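Local coordinates for pks18 (PDB 1TED), which probably extends medium- and long-chain aliphatic acyl-CoA starters with malonyl-CoA to make tri- and tetraketide alpha-pyrones, acting as a homodimeric type III polyketide synthase, at residues A[29-34]-A[233-238]; A[196-201]-A[228-233]. All coordinates share one frame; numbering follows the deposited sequence.

Contact 1. Residues A[29-34]-A[233-238]; sequences PTTVAV and IGASQV
Thr-31 and Ser-236 meet at one end of an antiparallel pair in the thiolase-fold sheet, strand 32-34 running at 143° to strand 233-236. The sound donor to the Ser-236 carbonyl oxygen is the backbone N of Val-32, which lies in the carbonyl plane (Val-32 N to Ser-236 O, 2.9 Å). Thr-31 OG1 hangs above that plane at 101° to the C=O; its modelled 2.5 Å to Ser-236 O is too short to be taken literally, and with this poor geometry the second bond is doubtful. Thr-31 OG1 lies anti to its own backbone N (chi1 -171°), which swings the hydroxyl across to the partner strand and puts CG2 in the crowded position between N and C. Thr-31 OG1 and CG2 both touch Ala-235 CB, CG2 at 3.8 Å.

Ala-33 and Ala-235 form the non-hydrogen-bonded pair between two hydrogen-bonded ones, Val-32 with Ser-236 and Val-34 with Gly-234. The alanine methyls face helix 177-191, meeting Thr-186 and Val-189; Ile-233 CG2 extends this apolar row, 4.2 Å from Ala-33 CB. Arg-190 of the same helix donates to Thr-31 O, and just before this pair Pro-29 packs on Arg-190 of the second subunit. Val-32, Val-34 and Ser-236 project from the other face. There Val-34 CG2 slants across to Ser-236 CB at 3.9 Å, with Leu-242 of the following loop touching both residues. Val-32 and Val-238 cross at about a right angle, methyl tip to methyl tip, and the 3.4 Å between Val-32 CG2 and Val-238 CG1 is tighter than usual contact. Past the last strand bond a water closes the gap: Val-238 N donates to it at 2.7 Å, and the water donates in turn to Thr-30 O.

Contact 2. Residues A[196-201]-A[228-233]; sequences KALVVC and CAALVI
The carbonyl oxygen of Ala-197 is gripped from the opposing strand by the N-H of Ile-233, the N–O distance being 2.7 Å, and by a flanking CA-H contact from Val-232 CA at 3.4 Å. A similar pattern recurs at Val-199 O, which accepts from Leu-231 N at 2.8 Å, although the approach of Ala-230 CA beside it is doubtfully short. Six backbone hydrogen bonds in all join three pairs, Ala-197 with Ile-233, Val-199 with Leu-231 and Cys-201 with Ala-229, in a regular antiparallel ladder whose strands run at 166°.

The non-hydrogen-bonded pairs, Leu-198 with Val-232 and Val-200 with Ala-230, turn their side chains to one face. Leu-198 has CG anti to its backbone N (chi1 174°), and its CD1 leans over the partner strand to Val-232 CG2 at 4.1 Å, the two side chains crossing obliquely. Val-200 places CG2 by the Ala-230 methyl and CG1 toward Cys-228 SG. On the other face Val-199 and Leu-231 abut at their roots, CB to CB at 4.1 Å, while Val-199 CG2 reaches diagonally to Ile-233 CG1. Lys-196 bends at chi2 (-62°): its CB lies 3.3 Å from Ile-233 O, the CD methylene folds back along that oxygen, and the chain then leads away from the strand.

This pair lies in the core of the N-terminal thiolase-like half. Helix 102-125 covers the face of Val-200, Cys-228 and Val-232; helix 177-191 covers Ala-197, Val-199 and Ile-233, and helix 349-361 covers Cys-201, Ala-229 and Leu-231. Cys-201 lies about 10 Å, side chain to side chain, from Cys-175, the probable nucleophile, and strand 135-142 continues the sheet beside strand 196-204.

Overall arrangement
Both contacts are built on strand 226-236 and share Ile-233; their centres lie about 16 Å apart. Contact 2 pairs the strand with 196-204 on one flank, and contact 1 pairs its far end with 32-41 on the other, so three adjacent strands of the nine-stranded mixed sheet are joined. In sequence, 29-34 comes first, then 196-201, 228-233 and 233-238, so contact 1 encloses contact 2. Strand 226-236, antiparallel to both neighbours, thus ties strand 32-41, which opens the N-terminal half, to strand 196-204, which runs toward the probable nucleophile Cys-175. Helix 177-191 packs against both contacts. Contact 2 is buried, whereas contact 1 lies farther out, with Pro-29 alone within reach of the second subunit.

Contact 1. Residues A[29-34]-A[233-238]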
loop_
_atom_site.group_PDB
_atom_site.type_symbol
_atom_site.label_atom_id
_atom_site.label_comp_id
_atom_site.label_asym_id
_atom_site.label_seq_id
_atom_site.Cartn_x
_atom_site.Cartn_y
_atom_site.Cartn_z
ATOM N N PRO A 29 6.799 16.095 -17.781
ATOM C CA PRO A 29 5.657 17.005 -17.685
ATOM C C PRO A 29 6.298 18.251 -17.060
ATOM O O PRO A 29 7.275 18.149 -16.316
ATOM C CB PRO A 29 4.729 16.301 -16.697
ATOM C CG PRO A 29 5.098 14.865 -16.832
ATOM C CD PRO A 29 6.589 14.906 -16.942
ATOM N N THR A 30 5.748 19.415 -17.335
ATOM C CA THR A 30 6.343 20.624 -16.821
ATOM C C THR A 30 5.475 21.337 -15.796
ATOM O O THR A 30 5.764 22.459 -15.385
ATOM C CB THR A 30 6.670 21.543 -17.997
ATOM O OG1 THR A 30 7.797 22.349 -17.663
ATOM C CG2 THR A 30 5.492 22.407 -18.350
ATOM N N THR A 31 4.417 20.660 -15.371
ATOM C CA THR A 31 3.487 21.197 -14.390
ATOM C C THR A 31 3.949 20.925 -12.948
ATOM O O THR A 31 4.795 20.063 -12.708
ATOM C CB THR A 31 2.099 20.568 -14.588
ATOM O OG1 THR A 31 1.153 21.248 -13.766
ATOM C CG2 THR A 31 2.118 19.089 -14.204
ATOM N N VAL A 32 3.385 21.659 -11.994
ATOM C CA VAL A 32 3.726 21.470 -10.593
ATOM C C VAL A 32 2.493 21.039 -9.794
ATOM O O VAL A 32 1.401 21.579 -9.990
ATOM C CB VAL A 32 4.279 22.766 -9.984
ATOM C CG1 VAL A 32 4.923 22.458 -8.641
ATOM C CG2 VAL A 32 5.305 23.390 -10.926
ATOM N N ALA A 33 2.663 20.068 -8.899
ATOM C CA ALA A 33 1.551 19.580 -8.086
ATOM C C ALA A 33 1.233 20.572 -6.976
ATOM O O ALA A 33 2.130 21.106 -6.324
ATOM C CB ALA A 33 1.880 18.219 -7.494
ATOM N N VAL A 34 -0.058 20.806 -6.775
ATOM C CA VAL A 34 -0.542 21.743 -5.777
ATOM C C VAL A 34 -1.618 21.130 -4.875
ATOM O O VAL A 34 -2.540 20.475 -5.352
ATOM C CB VAL A 34 -1.131 23.008 -6.480
ATOM C CG1 VAL A 34 -1.861 23.908 -5.477
ATOM C CG2 VAL A 34 -0.012 23.767 -7.170
ATOM N N ILE A 233 -5.259 16.911 -4.585
ATOM C CA ILE A 233 -4.148 17.326 -5.434
ATOM C C ILE A 233 -4.550 17.567 -6.888
ATOM O O ILE A 233 -5.430 16.894 -7.429
ATOM C CB ILE A 233 -3.030 16.245 -5.412
ATOM C CG1 ILE A 233 -2.810 15.755 -3.978
ATOM C CG2 ILE A 233 -1.747 16.790 -5.999
ATOM C CD1 ILE A 233 -2.504 16.855 -2.966
ATOM N N GLY A 234 -3.884 18.533 -7.511
ATOM C CA GLY A 234 -4.140 18.848 -8.900
ATOM C C GLY A 234 -2.869 19.383 -9.529
ATOM O O GLY A 234 -1.964 19.829 -8.825
ATOM N N ALA A 235 -2.787 19.323 -10.854
ATOM C CA ALA A 235 -1.623 19.817 -11.575
ATOM C C ALA A 235 -1.880 21.280 -11.891
ATOM O O ALA A 235 -3.022 21.681 -12.102
ATOM C CB ALA A 235 -1.421 19.025 -12.863
ATOM N N SER A 236 -0.822 22.078 -11.916
ATOM C CA SER A 236 -0.963 23.502 -12.189
ATOM C C SER A 236 0.202 24.013 -13.028
ATOM O O SER A 236 1.345 23.583 -12.840
ATOM C CB SER A 236 -1.043 24.266 -10.863
ATOM O OG SER A 236 -0.975 25.665 -11.063
ATOM N N GLN A 237 -0.099 24.924 -13.951
ATOM C CA GLN A 237 0.900 25.516 -14.845
ATOM C C GLN A 237 1.659 26.628 -14.101
ATOM O O GLN A 237 1.058 27.561 -13.576
ATOM C CB GLN A 237 0.194 26.070 -16.086
ATOM C CG GLN A 237 1.096 26.350 -17.294
ATOM C CD GLN A 237 1.875 27.662 -17.188
ATOM O OE1 GLN A 237 1.292 28.743 -17.039
ATOM N NE2 GLN A 237 3.198 27.568 -17.276
ATOM N N VAL A 238 2.985 26.524 -14.079
ATOM C CA VAL A 238 3.845 27.469 -13.366
ATOM C C VAL A 238 3.586 28.973 -13.464
ATOM O O VAL A 238 4.020 29.726 -12.584
ATOM C CB VAL A 238 5.335 27.210 -13.693
ATOM C CG1 VAL A 238 5.718 25.817 -13.226
ATOM C CG2 VAL A 238 5.595 27.369 -15.185
HETATM O O HOH W 1 3.654 24.456 -15.694
#

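Contact 2. Residues A[196-201]-A[228-233]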
loop_
_atom_site.group_PDB
_atom_site.type_symbol
_atom_site.label_atom_id
_atom_site.label_comp_id
_atom_site.label_asym_id
_atom_site.label_seq_id
_atom_site.Cartn_x
_atom_site.Cartn_y
_atom_site.Cartn_z
ATOM N N LYS A 196 -7.670 15.158 -10.830
ATOM C CA LYS A 196 -7.317 15.463 -9.452
ATOM C C LYS A 196 -7.181 14.150 -8.715
ATOM O O LYS A 196 -7.697 13.110 -9.153
ATOM C CB LYS A 196 -8.400 16.301 -8.774
ATOM C CG LYS A 196 -8.870 17.490 -9.586
ATOM C CD LYS A 196 -7.757 18.484 -9.837
ATOM C CE LYS A 196 -8.182 19.492 -10.890
ATOM N NZ LYS A 196 -7.091 20.434 -11.213
ATOM N N ALA A 197 -6.487 14.200 -7.586
ATOM C CA ALA A 197 -6.289 13.017 -6.774
ATOM C C ALA A 197 -6.693 13.339 -5.350
ATOM O O ALA A 197 -6.494 14.472 -4.873
ATOM C CB ALA A 197 -4.832 12.583 -6.829
ATOM N N LEU A 198 -7.274 12.342 -4.690
ATOM C CA LEU A 198 -7.712 12.471 -3.310
ATOM C C LEU A 198 -6.818 11.580 -2.454
ATOM O O LEU A 198 -6.692 10.376 -2.717
ATOM C CB LEU A 198 -9.179 12.033 -3.162
ATOM C CG LEU A 198 -9.744 11.971 -1.732
ATOM C CD1 LEU A 198 -9.847 13.371 -1.147
ATOM C CD2 LEU A 198 -11.120 11.329 -1.737
ATOM N N VAL A 199 -6.180 12.182 -1.451
ATOM C CA VAL A 199 -5.307 11.454 -0.535
ATOM C C VAL A 199 -5.947 11.424 0.847
ATOM O O VAL A 199 -6.376 12.453 1.372
ATOM C CB VAL A 199 -3.901 12.103 -0.451
ATOM C CG1 VAL A 199 -3.042 11.369 0.567
ATOM C CG2 VAL A 199 -3.235 12.027 -1.796
ATOM N N VAL A 200 -6.016 10.238 1.438
ATOM C CA VAL A 200 -6.642 10.093 2.737
ATOM C C VAL A 200 -5.787 9.269 3.690
ATOM O O VAL A 200 -5.434 8.125 3.401
ATOM C CB VAL A 200 -8.057 9.438 2.589
ATOM C CG1 VAL A 200 -8.720 9.281 3.937
ATOM C CG2 VAL A 200 -8.935 10.291 1.687
ATOM N N CYS A 201 -5.433 9.878 4.817
ATOM C CA CYS A 201 -4.652 9.209 5.841
ATOM C C CYS A 201 -5.595 9.074 7.034
ATOM O O CYS A 201 -6.160 10.057 7.505
ATOM C CB CYS A 201 -3.421 10.039 6.198
ATOM S SG CYS A 201 -2.322 10.380 4.794
ATOM N N CYS A 228 -7.578 11.832 11.330
ATOM C CA CYS A 228 -7.766 11.658 9.901
ATOM C C CYS A 228 -7.449 12.957 9.176
ATOM O O CYS A 228 -7.639 14.046 9.717
ATOM C CB CYS A 228 -9.210 11.238 9.607
ATOM S SG CYS A 228 -9.538 10.883 7.865
ATOM N N ALA A 229 -6.950 12.836 7.956
ATOM C CA ALA A 229 -6.625 14.003 7.159
ATOM C C ALA A 229 -6.708 13.628 5.690
ATOM O O ALA A 229 -6.460 12.482 5.314
ATOM C CB ALA A 229 -5.223 14.520 7.497
ATOM N N ALA A 230 -7.056 14.604 4.864
ATOM C CA ALA A 230 -7.187 14.366 3.442
ATOM C C ALA A 230 -6.634 15.543 2.651
ATOM O O ALA A 230 -6.653 16.679 3.117
ATOM C CB ALA A 230 -8.667 14.132 3.085
ATOM N N LEU A 231 -6.129 15.255 1.456
ATOM C CA LEU A 231 -5.585 16.288 0.580
ATOM C C LEU A 231 -6.196 16.096 -0.802
ATOM O O LEU A 231 -6.465 14.970 -1.209
ATOM C CB LEU A 231 -4.066 16.149 0.445
ATOM C CG LEU A 231 -3.198 16.131 1.695
ATOM C CD1 LEU A 231 -1.774 15.782 1.282
ATOM C CD2 LEU A 231 -3.249 17.485 2.393
ATOM N N VAL A 232 -6.429 17.192 -1.508
ATOM C CA VAL A 232 -6.946 17.115 -2.864
ATOM C C VAL A 232 -5.835 17.725 -3.708
ATOM O O VAL A 232 -5.504 18.894 -3.555
ATOM C CB VAL A 232 -8.257 17.917 -3.050
ATOM C CG1 VAL A 232 -8.721 17.823 -4.507
ATOM C CG2 VAL A 232 -9.332 17.371 -2.123
ATOM N N ILE A 233 -5.259 16.911 -4.585
ATOM C CA ILE A 233 -4.148 17.326 -5.434
ATOM C C ILE A 233 -4.550 17.567 -6.888
ATOM O O ILE A 233 -5.430 16.894 -7.429
ATOM C CB ILE A 233 -3.030 16.245 -5.412
ATOM C CG1 ILE A 233 -2.810 15.755 -3.978
ATOM C CG2 ILE A 233 -1.747 16.790 -5.999
ATOM C CD1 ILE A 233 -2.504 16.855 -2.966
#